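Local structure of exotoxin 6 (Staphylococcus aureus subsp. aureus Mu50, 4ZYS) at residues 115-120 against 143-148; 135-140 against 190-195; 74-79 against 172-177; 70-75 against 129-134. The protein is a staphylococcal superantigen-like exotoxin, built of an OB-fold and a beta-grasp domain, that probably binds sugars. One frame throughout, in Å; residues are numbered along the deposited sequence.

Contact 1 of 4, residues 115-120 against 143-148; sequences EPQSSL and KQHGLY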
loop_
_atom_site.group_PDB
_atom_site.type_symbol
_atom_site.label_atom_id
_atom_site.label_comp_id
_atom_site.label_asym_id
_atom_site.label_seq_id
_atom_site.Cartn_x
_atom_site.Cartn_y
_atom_site.Cartn_z
ATOM N N GLU A 115 -9.401 -2.966 -24.471
ATOM C CA GLU A 115 -9.900 -4.117 -23.726
ATOM C C GLU A 115 -8.982 -4.403 -22.558
ATOM O O GLU A 115 -7.799 -4.066 -22.670
ATOM C CB GLU A 115 -10.011 -5.342 -24.640
ATOM C CG GLU A 115 -11.281 -5.328 -25.460
ATOM C CD GLU A 115 -12.557 -5.115 -24.666
ATOM O OE1 GLU A 115 -12.929 -5.993 -23.853
ATOM O OE2 GLU A 115 -13.202 -4.066 -24.883
ATOM N N PRO A 116 -9.479 -4.958 -21.415
ATOM C CA PRO A 116 -8.564 -5.253 -20.298
ATOM C C PRO A 116 -7.532 -6.305 -20.680
ATOM O O PRO A 116 -7.826 -7.220 -21.446
ATOM C CB PRO A 116 -9.485 -5.765 -19.177
ATOM C CG PRO A 116 -10.872 -5.569 -19.643
ATOM C CD PRO A 116 -10.851 -5.427 -21.120
ATOM N N GLN A 117 -6.299 -6.113 -20.204
ATOM C CA GLN A 117 -5.169 -7.013 -20.438
ATOM C C GLN A 117 -4.862 -7.739 -19.148
ATOM O O GLN A 117 -4.581 -7.100 -18.134
ATOM C CB GLN A 117 -3.899 -6.251 -20.928
ATOM C CG GLN A 117 -4.046 -5.366 -22.162
ATOM C CD GLN A 117 -3.002 -4.256 -22.175
ATOM O OE1 GLN A 117 -3.272 -3.105 -21.800
ATOM N NE2 GLN A 117 -1.782 -4.569 -22.601
ATOM N N SER A 118 -4.915 -9.062 -19.175
ATOM C CA SER A 118 -4.571 -9.887 -18.019
ATOM C C SER A 118 -3.052 -9.879 -17.769
ATOM O O SER A 118 -2.246 -9.824 -18.708
ATOM C CB SER A 118 -5.052 -11.316 -18.208
ATOM O OG SER A 118 -4.506 -11.865 -19.390
ATOM N N SER A 119 -2.686 -9.910 -16.488
ATOM C CA SER A 119 -1.303 -9.925 -16.036
ATOM C C SER A 119 -1.202 -10.844 -14.845
ATOM O O SER A 119 -2.169 -10.988 -14.097
ATOM C CB SER A 119 -0.849 -8.512 -15.675
ATOM O OG SER A 119 0.539 -8.466 -15.385
ATOM N N LEU A 120 -0.046 -11.483 -14.662
ATOM C CA LEU A 120 0.161 -12.339 -13.495
ATOM C C LEU A 120 0.487 -11.442 -12.267
ATOM O O LEU A 120 1.367 -10.579 -12.344
ATOM C CB LEU A 120 1.277 -13.370 -13.766
ATOM C CG LEU A 120 1.711 -14.300 -12.623
ATOM C CD1 LEU A 120 0.541 -15.106 -12.045
ATOM C CD2 LEU A 120 2.783 -15.240 -13.095
ATOM N N LYS A 143 4.955 1.657 -14.994
ATOM C CA LYS A 143 6.041 0.999 -15.717
ATOM C C LYS A 143 5.577 0.409 -17.027
ATOM O O LYS A 143 6.223 0.641 -18.039
ATOM C CB LYS A 143 6.721 -0.077 -14.843
ATOM C CG LYS A 143 7.647 0.508 -13.774
ATOM C CD LYS A 143 8.528 -0.561 -13.089
ATOM C CE LYS A 143 9.441 0.072 -12.049
ATOM N NZ LYS A 143 10.507 -0.853 -11.569
ATOM N N GLN A 144 4.443 -0.287 -17.045
ATOM C CA GLN A 144 3.994 -0.939 -18.276
ATOM C C GLN A 144 2.963 -0.173 -19.105
ATOM O O GLN A 144 2.887 -0.428 -20.304
ATOM C CB GLN A 144 3.409 -2.313 -17.974
ATOM C CG GLN A 144 4.434 -3.310 -17.489
ATOM C CD GLN A 144 3.839 -4.638 -17.104
ATOM O OE1 GLN A 144 2.621 -4.824 -16.975
ATOM N NE2 GLN A 144 4.706 -5.584 -16.886
ATOM N N HIS A 145 2.150 0.708 -18.514
ATOM C CA HIS A 145 1.089 1.332 -19.316
ATOM C C HIS A 145 1.130 2.864 -19.350
ATOM O O HIS A 145 0.186 3.491 -19.836
ATOM C CB HIS A 145 -0.282 0.829 -18.829
ATOM C CG HIS A 145 -0.360 -0.663 -18.792
ATOM N ND1 HIS A 145 -0.697 -1.383 -19.911
ATOM C CD2 HIS A 145 -0.049 -1.525 -17.798
ATOM C CE1 HIS A 145 -0.638 -2.661 -19.555
ATOM N NE2 HIS A 145 -0.251 -2.797 -18.296
ATOM N N GLY A 146 2.245 3.437 -18.914
ATOM C CA GLY A 146 2.484 4.874 -18.947
ATOM C C GLY A 146 1.575 5.737 -18.091
ATOM O O GLY A 146 1.321 6.892 -18.447
ATOM N N LEU A 147 1.087 5.202 -16.959
ATOM C CA LEU A 147 0.293 5.997 -16.034
ATOM C C LEU A 147 1.163 7.166 -15.489
ATOM O O LEU A 147 2.332 6.969 -15.130
ATOM C CB LEU A 147 -0.254 5.127 -14.884
ATOM C CG LEU A 147 -1.162 5.829 -13.821
ATOM C CD1 LEU A 147 -2.541 6.249 -14.401
ATOM C CD2 LEU A 147 -1.381 4.906 -12.613
ATOM N N TYR A 148 0.581 8.376 -15.479
ATOM C CA TYR A 148 1.160 9.649 -15.000
ATOM C C TYR A 148 2.191 10.184 -15.976
ATOM O O TYR A 148 3.074 10.964 -15.627
ATOM C CB TYR A 148 1.725 9.542 -13.575
ATOM C CG TYR A 148 0.742 8.990 -12.565
ATOM C CD1 TYR A 148 -0.580 9.428 -12.535
ATOM C CD2 TYR A 148 1.143 8.054 -11.615
ATOM C CE1 TYR A 148 -1.496 8.900 -11.625
ATOM C CE2 TYR A 148 0.252 7.568 -10.661
ATOM C CZ TYR A 148 -1.070 7.981 -10.679
ATOM O OH TYR A 148 -1.953 7.457 -9.767
HETATM O O HOH W 1 1.814 -7.967 -17.754
#

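Contact 2 of 4, residues 135-140 against 190-195; sequences YRLRER and QKILVE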
loop_
_atom_site.group_PDB
_atom_site.type_symbol
_atom_site.label_atom_id
_atom_site.label_comp_id
_atom_site.label_asym_id
_atom_site.label_seq_id
_atom_site.Cartn_x
_atom_site.Cartn_y
_atom_site.Cartn_z
ATOM N N TYR A 135 0.424 0.942 -3.942
ATOM C CA TYR A 135 1.721 1.231 -4.516
ATOM C C TYR A 135 2.082 0.273 -5.644
ATOM O O TYR A 135 2.512 0.730 -6.704
ATOM C CB TYR A 135 2.822 1.206 -3.439
ATOM C CG TYR A 135 4.179 1.585 -3.996
ATOM C CD1 TYR A 135 5.003 0.633 -4.580
ATOM C CD2 TYR A 135 4.648 2.888 -3.912
ATOM C CE1 TYR A 135 6.245 0.975 -5.108
ATOM C CE2 TYR A 135 5.888 3.247 -4.442
ATOM C CZ TYR A 135 6.687 2.282 -5.032
ATOM O OH TYR A 135 7.912 2.596 -5.559
ATOM N N ARG A 136 1.995 -1.043 -5.387
ATOM C CA ARG A 136 2.410 -2.070 -6.347
ATOM C C ARG A 136 1.528 -2.080 -7.607
ATOM O O ARG A 136 2.037 -2.338 -8.703
ATOM C CB ARG A 136 2.434 -3.463 -5.696
ATOM C CG ARG A 136 3.480 -3.617 -4.584
ATOM C CD ARG A 136 4.908 -3.533 -5.142
ATOM N NE ARG A 136 5.910 -3.855 -4.130
ATOM C CZ ARG A 136 7.183 -3.496 -4.203
ATOM N NH1 ARG A 136 7.615 -2.753 -5.216
ATOM N NH2 ARG A 136 8.026 -3.850 -3.257
ATOM N N LEU A 137 0.236 -1.776 -7.474
ATOM C CA LEU A 137 -0.621 -1.763 -8.658
ATOM C C LEU A 137 -0.351 -0.489 -9.502
ATOM O O LEU A 137 -0.285 -0.561 -10.727
ATOM C CB LEU A 137 -2.100 -1.903 -8.277
ATOM C CG LEU A 137 -2.499 -3.296 -7.707
ATOM C CD1 LEU A 137 -3.815 -3.223 -6.958
ATOM C CD2 LEU A 137 -2.512 -4.366 -8.772
ATOM N N ARG A 138 -0.124 0.642 -8.837
ATOM C CA ARG A 138 0.202 1.896 -9.511
ATOM C C ARG A 138 1.583 1.777 -10.172
ATOM O O ARG A 138 1.726 2.261 -11.275
ATOM C CB ARG A 138 0.122 3.092 -8.530
ATOM C CG ARG A 138 -1.325 3.401 -8.078
ATOM C CD ARG A 138 -1.468 4.823 -7.607
ATOM N NE ARG A 138 -2.550 4.968 -6.626
ATOM C CZ ARG A 138 -3.228 6.092 -6.403
ATOM N NH1 ARG A 138 -2.979 7.179 -7.118
ATOM N NH2 ARG A 138 -4.159 6.136 -5.462
ATOM N N GLU A 139 2.545 1.064 -9.553
ATOM C CA GLU A 139 3.900 0.799 -10.082
ATOM C C GLU A 139 3.847 0.054 -11.424
ATOM O O GLU A 139 4.544 0.436 -12.359
ATOM C CB GLU A 139 4.712 -0.022 -9.061
ATOM C CG GLU A 139 6.142 -0.335 -9.475
ATOM C CD GLU A 139 6.928 -1.078 -8.416
ATOM O OE1 GLU A 139 6.361 -2.008 -7.796
ATOM O OE2 GLU A 139 8.114 -0.731 -8.208
ATOM N N ARG A 140 3.013 -0.989 -11.502
ATOM C CA ARG A 140 2.770 -1.814 -12.688
ATOM C C ARG A 140 2.123 -0.946 -13.798
ATOM O O ARG A 140 2.598 -0.964 -14.927
ATOM C CB ARG A 140 1.866 -2.992 -12.261
ATOM C CG ARG A 140 1.490 -4.024 -13.316
ATOM C CD ARG A 140 2.506 -5.121 -13.540
ATOM N NE ARG A 140 2.895 -5.884 -12.344
ATOM C CZ ARG A 140 2.446 -7.094 -12.036
ATOM N NH1 ARG A 140 1.529 -7.683 -12.794
ATOM N NH2 ARG A 140 2.915 -7.729 -10.974
ATOM N N GLN A 190 -10.015 -11.852 -4.892
ATOM C CA GLN A 190 -10.395 -12.645 -6.067
ATOM C C GLN A 190 -9.971 -12.027 -7.411
ATOM O O GLN A 190 -9.424 -12.730 -8.272
ATOM C CB GLN A 190 -11.921 -12.865 -6.104
ATOM C CG GLN A 190 -12.376 -14.136 -5.437
ATOM C CD GLN A 190 -12.143 -15.392 -6.229
ATOM O OE1 GLN A 190 -11.013 -15.886 -6.326
ATOM N NE2 GLN A 190 -13.229 -16.000 -6.697
ATOM N N LYS A 191 -10.309 -10.738 -7.610
ATOM C CA LYS A 191 -10.082 -9.994 -8.840
ATOM C C LYS A 191 -9.565 -8.612 -8.538
ATOM O O LYS A 191 -9.957 -8.015 -7.537
ATOM C CB LYS A 191 -11.401 -9.834 -9.623
ATOM C CG LYS A 191 -11.923 -11.043 -10.358
ATOM C CD LYS A 191 -13.129 -10.604 -11.184
ATOM C CE LYS A 191 -13.354 -11.427 -12.428
ATOM N NZ LYS A 191 -14.473 -10.891 -13.256
ATOM N N ILE A 192 -8.728 -8.085 -9.432
ATOM C CA ILE A 192 -8.203 -6.734 -9.378
ATOM C C ILE A 192 -8.347 -6.141 -10.781
ATOM O O ILE A 192 -8.020 -6.783 -11.787
ATOM C CB ILE A 192 -6.750 -6.616 -8.833
ATOM C CG1 ILE A 192 -6.606 -7.242 -7.422
ATOM C CG2 ILE A 192 -6.260 -5.130 -8.834
ATOM C CD1 ILE A 192 -5.091 -7.472 -6.982
ATOM N N LEU A 193 -8.862 -4.920 -10.835
ATOM C CA LEU A 193 -8.994 -4.185 -12.065
ATOM C C LEU A 193 -8.333 -2.850 -11.888
ATOM O O LEU A 193 -8.615 -2.166 -10.911
ATOM C CB LEU A 193 -10.493 -4.029 -12.479
ATOM C CG LEU A 193 -10.767 -3.198 -13.762
ATOM C CD1 LEU A 193 -10.211 -3.895 -15.001
ATOM C CD2 LEU A 193 -12.246 -2.919 -13.930
ATOM N N VAL A 194 -7.432 -2.480 -12.814
ATOM C CA VAL A 194 -6.811 -1.153 -12.842
ATOM C C VAL A 194 -7.311 -0.494 -14.117
ATOM O O VAL A 194 -6.946 -0.939 -15.192
ATOM C CB VAL A 194 -5.257 -1.160 -12.751
ATOM C CG1 VAL A 194 -4.721 0.264 -12.674
ATOM C CG2 VAL A 194 -4.758 -1.981 -11.566
ATOM N N GLU A 195 -8.200 0.491 -14.012
ATOM C CA GLU A 195 -8.736 1.231 -15.160
ATOM C C GLU A 195 -8.040 2.564 -15.283
ATOM O O GLU A 195 -8.027 3.320 -14.306
ATOM C CB GLU A 195 -10.256 1.504 -15.015
ATOM C CG GLU A 195 -11.173 0.338 -15.294
ATOM C CD GLU A 195 -12.620 0.580 -14.906
ATOM O OE1 GLU A 195 -12.918 0.719 -13.692
ATOM O OE2 GLU A 195 -13.467 0.603 -15.828
#

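Contact 3 of 4, residues 74-79 against 172-177; sequences LREGDS and SQKLEK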
loop_
_atom_site.group_PDB
_atom_site.type_symbol
_atom_site.label_atom_id
_atom_site.label_comp_id
_atom_site.label_asym_id
_atom_site.label_seq_id
_atom_site.Cartn_x
_atom_site.Cartn_y
_atom_site.Cartn_z
ATOM N N LEU A 74 7.459 3.589 2.909
ATOM C CA LEU A 74 7.658 4.596 1.880
ATOM C C LEU A 74 7.922 5.935 2.602
ATOM O O LEU A 74 7.086 6.407 3.365
ATOM C CB LEU A 74 6.424 4.650 0.948
ATOM C CG LEU A 74 6.491 5.590 -0.267
ATOM C CD1 LEU A 74 5.504 5.149 -1.300
ATOM C CD2 LEU A 74 6.128 7.018 0.130
ATOM N N ARG A 75 9.089 6.536 2.352
ATOM C CA ARG A 75 9.487 7.831 2.924
ATOM C C ARG A 75 8.544 8.923 2.498
ATOM O O ARG A 75 8.457 9.223 1.305
ATOM C CB ARG A 75 10.885 8.240 2.444
ATOM C CG ARG A 75 12.016 7.936 3.342
ATOM C CD ARG A 75 13.309 8.348 2.670
ATOM N NE ARG A 75 13.719 9.747 2.893
ATOM C CZ ARG A 75 14.453 10.170 3.926
ATOM N NH1 ARG A 75 14.788 9.335 4.900
ATOM N NH2 ARG A 75 14.822 11.439 4.011
ATOM N N GLU A 76 7.844 9.526 3.438
ATOM C CA GLU A 76 7.009 10.678 3.093
ATOM C C GLU A 76 7.905 11.918 2.979
ATOM O O GLU A 76 8.889 12.048 3.728
ATOM C CB GLU A 76 5.908 10.912 4.140
ATOM C CG GLU A 76 4.807 9.860 4.139
ATOM C CD GLU A 76 3.884 9.824 2.937
ATOM O OE1 GLU A 76 3.431 10.899 2.485
ATOM O OE2 GLU A 76 3.539 8.704 2.505
ATOM N N GLY A 77 7.590 12.777 2.015
ATOM C CA GLY A 77 8.315 14.026 1.784
ATOM C C GLY A 77 9.677 13.936 1.132
ATOM O O GLY A 77 10.166 12.854 0.793
ATOM N N ASP A 78 10.287 15.097 0.937
ATOM C CA ASP A 78 11.597 15.213 0.317
ATOM C C ASP A 78 12.481 15.962 1.286
ATOM O O ASP A 78 12.382 17.185 1.391
ATOM C CB ASP A 78 11.477 15.894 -1.064
ATOM C CG ASP A 78 10.521 15.167 -2.011
ATOM O OD1 ASP A 78 10.675 13.921 -2.189
ATOM O OD2 ASP A 78 9.609 15.832 -2.562
ATOM N N SER A 79 13.259 15.209 2.078
ATOM C CA SER A 79 14.089 15.748 3.154
ATOM C C SER A 79 15.439 15.071 3.308
ATOM O O SER A 79 15.640 13.960 2.835
ATOM C CB SER A 79 13.352 15.645 4.483
ATOM O OG SER A 79 13.216 14.320 4.975
ATOM N N SER A 172 -6.447 9.411 -9.588
ATOM C CA SER A 172 -6.116 10.832 -9.745
ATOM C C SER A 172 -5.647 11.465 -8.428
ATOM O O SER A 172 -5.216 12.621 -8.428
ATOM C CB SER A 172 -7.301 11.606 -10.334
ATOM O OG SER A 172 -8.364 11.735 -9.412
ATOM N N GLN A 173 -5.714 10.717 -7.308
ATOM C CA GLN A 173 -5.244 11.206 -5.995
ATOM C C GLN A 173 -4.328 10.200 -5.393
ATOM O O GLN A 173 -4.465 9.025 -5.733
ATOM C CB GLN A 173 -6.435 11.414 -5.013
ATOM C CG GLN A 173 -7.524 12.404 -5.443
ATOM C CD GLN A 173 -7.046 13.839 -5.532
ATOM O OE1 GLN A 173 -6.129 14.271 -4.818
ATOM N NE2 GLN A 173 -7.684 14.617 -6.397
ATOM N N LYS A 174 -3.474 10.595 -4.423
ATOM C CA LYS A 174 -2.738 9.597 -3.630
ATOM C C LYS A 174 -3.784 8.838 -2.814
ATOM O O LYS A 174 -4.858 9.395 -2.575
ATOM C CB LYS A 174 -1.718 10.248 -2.669
ATOM C CG LYS A 174 -0.527 10.954 -3.322
ATOM C CD LYS A 174 0.603 11.185 -2.346
ATOM C CE LYS A 174 0.434 12.326 -1.378
ATOM N NZ LYS A 174 1.513 12.319 -0.351
ATOM N N LEU A 175 -3.493 7.615 -2.341
ATOM C CA LEU A 175 -4.419 6.894 -1.455
ATOM C C LEU A 175 -4.612 7.710 -0.173
ATOM O O LEU A 175 -3.641 8.336 0.282
ATOM C CB LEU A 175 -3.841 5.510 -1.119
ATOM C CG LEU A 175 -4.589 4.623 -0.114
ATOM C CD1 LEU A 175 -5.940 4.220 -0.640
ATOM C CD2 LEU A 175 -3.760 3.383 0.229
ATOM N N GLU A 176 -5.861 7.751 0.378
ATOM C CA GLU A 176 -6.186 8.473 1.629
ATOM C C GLU A 176 -5.270 7.962 2.737
ATOM O O GLU A 176 -5.131 6.744 2.907
ATOM C CB GLU A 176 -7.665 8.270 2.018
ATOM C CG GLU A 176 -8.654 8.923 1.076
ATOM C CD GLU A 176 -9.170 8.106 -0.099
ATOM O OE1 GLU A 176 -8.558 7.068 -0.449
ATOM O OE2 GLU A 176 -10.187 8.531 -0.695
ATOM N N LYS A 177 -4.622 8.876 3.456
ATOM C CA LYS A 177 -3.685 8.561 4.528
ATOM C C LYS A 177 -4.292 7.549 5.527
ATOM O O LYS A 177 -3.613 6.579 5.865
ATOM C CB LYS A 177 -3.211 9.837 5.226
ATOM C CG LYS A 177 -2.138 10.581 4.430
ATOM C CD LYS A 177 -1.641 11.800 5.199
ATOM C CE LYS A 177 -1.151 12.919 4.302
ATOM N NZ LYS A 177 0.179 12.636 3.687
#

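Contact 4 of 4, residues 70-75 against 129-134; sequences DVFILR and SLKELD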
loop_
_atom_site.group_PDB
_atom_site.type_symbol
_atom_site.label_atom_id
_atom_site.label_comp_id
_atom_site.label_asym_id
_atom_site.label_seq_id
_atom_site.Cartn_x
_atom_site.Cartn_y
_atom_site.Cartn_z
ATOM N N ASP A 70 4.819 -7.165 9.747
ATOM C CA ASP A 70 5.410 -6.922 8.435
ATOM C C ASP A 70 5.303 -5.450 8.191
ATOM O O ASP A 70 4.343 -4.824 8.640
ATOM C CB ASP A 70 4.723 -7.723 7.313
ATOM C CG ASP A 70 4.825 -9.227 7.459
ATOM O OD1 ASP A 70 5.627 -9.692 8.312
ATOM O OD2 ASP A 70 4.081 -9.940 6.754
ATOM N N VAL A 71 6.291 -4.866 7.506
ATOM C CA VAL A 71 6.250 -3.435 7.243
ATOM C C VAL A 71 6.468 -3.194 5.765
ATOM O O VAL A 71 7.206 -3.927 5.108
ATOM C CB VAL A 71 7.224 -2.590 8.135
ATOM C CG1 VAL A 71 6.931 -2.800 9.620
ATOM C CG2 VAL A 71 8.696 -2.890 7.828
ATOM N N PHE A 72 5.742 -2.188 5.244
ATOM C CA PHE A 72 5.818 -1.649 3.893
ATOM C C PHE A 72 6.046 -0.162 4.091
ATOM O O PHE A 72 5.105 0.553 4.444
ATOM C CB PHE A 72 4.543 -1.969 3.094
ATOM C CG PHE A 72 4.666 -1.625 1.630
ATOM C CD1 PHE A 72 4.349 -0.349 1.169
ATOM C CD2 PHE A 72 5.114 -2.575 0.710
ATOM C CE1 PHE A 72 4.496 -0.013 -0.183
ATOM C CE2 PHE A 72 5.227 -2.253 -0.653
ATOM C CZ PHE A 72 4.899 -0.975 -1.095
ATOM N N ILE A 73 7.312 0.282 3.984
ATOM C CA ILE A 73 7.745 1.647 4.290
ATOM C C ILE A 73 8.084 2.432 3.018
ATOM O O ILE A 73 8.921 2.033 2.207
ATOM C CB ILE A 73 8.961 1.610 5.295
ATOM C CG1 ILE A 73 8.559 0.971 6.660
ATOM C CG2 ILE A 73 9.666 2.987 5.490
ATOM C CD1 ILE A 73 9.736 0.406 7.453
ATOM N N LEU A 74 7.459 3.589 2.909
ATOM C CA LEU A 74 7.658 4.596 1.880
ATOM C C LEU A 74 7.922 5.935 2.602
ATOM O O LEU A 74 7.086 6.407 3.365
ATOM C CB LEU A 74 6.424 4.650 0.948
ATOM C CG LEU A 74 6.491 5.590 -0.267
ATOM C CD1 LEU A 74 5.504 5.149 -1.300
ATOM C CD2 LEU A 74 6.128 7.018 0.130
ATOM N N ARG A 75 9.089 6.536 2.352
ATOM C CA ARG A 75 9.487 7.831 2.924
ATOM C C ARG A 75 8.544 8.923 2.498
ATOM O O ARG A 75 8.457 9.223 1.305
ATOM C CB ARG A 75 10.885 8.240 2.444
ATOM C CG ARG A 75 12.016 7.936 3.342
ATOM C CD ARG A 75 13.309 8.348 2.670
ATOM N NE ARG A 75 13.719 9.747 2.893
ATOM C CZ ARG A 75 14.453 10.170 3.926
ATOM N NH1 ARG A 75 14.788 9.335 4.900
ATOM N NH2 ARG A 75 14.822 11.439 4.011
ATOM N N SER A 129 -1.828 -4.691 3.442
ATOM C CA SER A 129 -2.351 -3.336 3.556
ATOM C C SER A 129 -2.751 -2.764 2.204
ATOM O O SER A 129 -2.148 -3.098 1.178
ATOM C CB SER A 129 -1.334 -2.410 4.218
ATOM O OG SER A 129 -0.189 -2.230 3.405
ATOM N N LEU A 130 -3.716 -1.833 2.217
ATOM C CA LEU A 130 -4.102 -1.113 1.026
ATOM C C LEU A 130 -2.939 -0.290 0.544
ATOM O O LEU A 130 -2.819 -0.114 -0.663
ATOM C CB LEU A 130 -5.334 -0.237 1.273
ATOM C CG LEU A 130 -6.653 -0.995 1.413
ATOM C CD1 LEU A 130 -7.761 -0.051 1.702
ATOM C CD2 LEU A 130 -6.981 -1.783 0.156
ATOM N N LYS A 131 -2.033 0.168 1.467
ATOM C CA LYS A 131 -0.809 0.924 1.108
ATOM C C LYS A 131 0.038 0.113 0.117
ATOM O O LYS A 131 0.498 0.687 -0.879
ATOM C CB LYS A 131 0.033 1.263 2.360
ATOM C CG LYS A 131 1.360 1.969 2.033
ATOM C CD LYS A 131 2.312 2.052 3.231
ATOM C CE LYS A 131 3.398 3.089 3.057
ATOM N NZ LYS A 131 2.847 4.465 3.018
ATOM N N GLU A 132 0.275 -1.197 0.404
ATOM C CA GLU A 132 1.106 -2.069 -0.450
ATOM C C GLU A 132 0.423 -2.349 -1.797
ATOM O O GLU A 132 1.067 -2.233 -2.843
ATOM C CB GLU A 132 1.420 -3.392 0.258
ATOM C CG GLU A 132 2.199 -4.366 -0.612
ATOM C CD GLU A 132 2.614 -5.659 0.057
ATOM O OE1 GLU A 132 2.718 -5.672 1.304
ATOM O OE2 GLU A 132 2.839 -6.660 -0.663
ATOM N N LEU A 133 -0.882 -2.713 -1.769
ATOM C CA LEU A 133 -1.618 -3.000 -2.996
ATOM C C LEU A 133 -1.689 -1.752 -3.859
ATOM O O LEU A 133 -1.505 -1.842 -5.060
ATOM C CB LEU A 133 -3.033 -3.531 -2.691
ATOM C CG LEU A 133 -3.089 -4.946 -2.145
ATOM C CD1 LEU A 133 -4.319 -5.158 -1.314
ATOM C CD2 LEU A 133 -2.975 -5.972 -3.259
ATOM N N ASP A 134 -1.919 -0.593 -3.241
ATOM C CA ASP A 134 -2.018 0.694 -3.940
ATOM C C ASP A 134 -0.703 1.015 -4.657
ATOM O O ASP A 134 -0.721 1.221 -5.868
ATOM C CB ASP A 134 -2.400 1.814 -2.959
ATOM C CG ASP A 134 -2.370 3.211 -3.532
ATOM O OD1 ASP A 134 -3.203 3.507 -4.419
ATOM O OD2 ASP A 134 -1.578 4.028 -3.040
HETATM O O HOH W 2 4.764 -5.626 4.078
HETATM O O HOH W 3 4.451 6.547 3.811
#

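Contact 1 of 4, residues 115-120 against 143-148
Gln-117, on an edge strand of the beta-grasp sheet, sends its amide to the ring of His-145 in the last turn of helix 130-145. Gln-117 OE1 stands 3.5 Å from His-145 CE1, obliquely placed against the ring, while Gln-117 NE2 lies in the ring plane at its edge, 3.8 Å from His-145 CE1. Amide and ring are nearly perpendicular (89°), and the two side chains pass each other in opposite directions. With CG anti to the carbonyl carbon (chi1 -53°), the imidazole extends toward the strand. Two residues on, Ser-119 OG binds a water at 2.7 Å, which donates a weak, 3.3 Å bond to Gln-144 OE1; the hydroxyl and this amide oxygen are 4.5 Å apart and meet through the water. Arg-140 of the same helix also bonds weakly to Ser-119 OG and more firmly to Leu-120 O. With polar groups merely touching or sharing one water, this is a lightly held, solvent-accessible margin between the edge strand and the last helical turn.

Contact 2 of 4, residues 135-140 against 190-195
Arg-136 NH1 reaches Glu-139 OE1 at 3.0 Å in a salt bridge along helix 130-145, and this polar pair stays clear of the strand that Leu-137 meets. The carboxylate oxygen is approached on its syn side, 18° out of the carboxylate plane, and it lies close to the guanidinium plane; the N-H...O angle is 157°. One residue after Arg-136, Leu-137 carries the contact with strand 189-196. Both its methyl groups face Ile-192 CG2 from one side, Leu-137 CD1 at 3.6 Å and Leu-137 CD2 at 3.8 Å. Leu-137 CB lies 4.2 Å from Val-194 CG2. In Ile-192 a chi1 of -56° sets CG1 beside the backbone N and leaves the CG2 branch to meet the leucine. Ile-192 and Val-194 point to the helix and the intervening Leu-193 points away, the alternation of an extended strand. All three touching side chains are buried, and the apolar layer continues through Leu-107 and Ile-157 of the adjoining strands 106-111 and 155-161. A helix laid across one face of a mixed sheet, with strand 189-196 running parallel to 106-111, is the core arrangement of the beta-grasp fold.

Contact 3 of 4, residues 74-79 against 172-177
Glu-76 OE1 is approached from one side by two lysine ammonium groups of the facing loop, Lys-174 NZ at 3.7 Å and Lys-177 NZ at 3.9 Å. Both are long salt bridges, and the three residues form a network in which the attraction is probably shared. The other carboxylate oxygen, OE2, has the stronger partner: a hydrogen bond with Tyr-16 OH of helix 10-17. Glu-76 is bent at chi2 (-69°), which swings its carboxylate towards the lysines. Lys-174 passes the glutamate in the opposite direction and turns at chi3, whereas Lys-177 turns only at its last torsion (chi4 -75°) to bring NZ near the same oxygen. Within 74-79, Arg-75 NH2 makes a weak bond to Ser-79 O at 2.9 Å; Gln-81 O and Asn-84 OD1 take further hydrogen bonds from this guanidinium. Lys-19 NZ binds the backbone oxygens of Arg-75 and Gly-77. The loops of the OB-fold and beta-grasp domains are linked here by long, probably weak, ion pairs, while the tyrosine bond would help hold the carboxylate in position.

Contact 4 of 4, residues 70-75 against 129-134
Lys-131 and Glu-132, in the first turn of helix 130-145, meet the ring of Phe-72, one at its edge and one over a face. Just before them Ser-129 is the N-cap: its OG accepts from Glu-132 N at 3.2 Å. The Lys-131 chain crosses the Phe-72 side chain at a slant, Lys-131 CD lying near the ring plane 3.8 Å from Phe-72 CD1, and Lys-131 CE touches Phe-72 O at 3.4 Å and Leu-74 CB at 4.0 Å. A bend at chi4 (66°) brings NZ to a water at 2.7 Å, which donates to Leu-74 O; NZ is also bonded to Ile-87 O of strand 84-92. Glu-132 CA sits 3.8 Å from the Phe-72 ring centroid and 5° off the normal, a CH-pi contact. Glu-132 CG, anti to the backbone N (chi1 176°), lies 3.7 Å from Phe-72 CD2. On the helix side the ring thus packs against aliphatic carbon of two charged residues, while the ammonium group is satisfied by Ile-87 O and, through water, by Leu-74 O, where OB-fold strand meets beta-grasp helix.

Contacts 2 and 4 are buried, contacts 1 and 3 lie at the surface. Contact 2 is purely apolar across its segments, contact 4 adds a CH-pi contact and a water-bridged lysine, and the outer two rely on an amide, a water and long ion pairs. Helix 130-145 serves contacts 1, 2 and 4: its first turn meets the OB-fold strand in contact 4, its middle the beta-grasp sheet in contact 2, and its last residues an edge strand of that sheet in contact 1. Contacts 3 and 4 both join the two domains and share Leu-74 and Arg-75. Arg-138 links contacts 1, 2 and 3, its NH1 bonding Tyr-148 OH of contact 1 and Gln-173 O of contact 3.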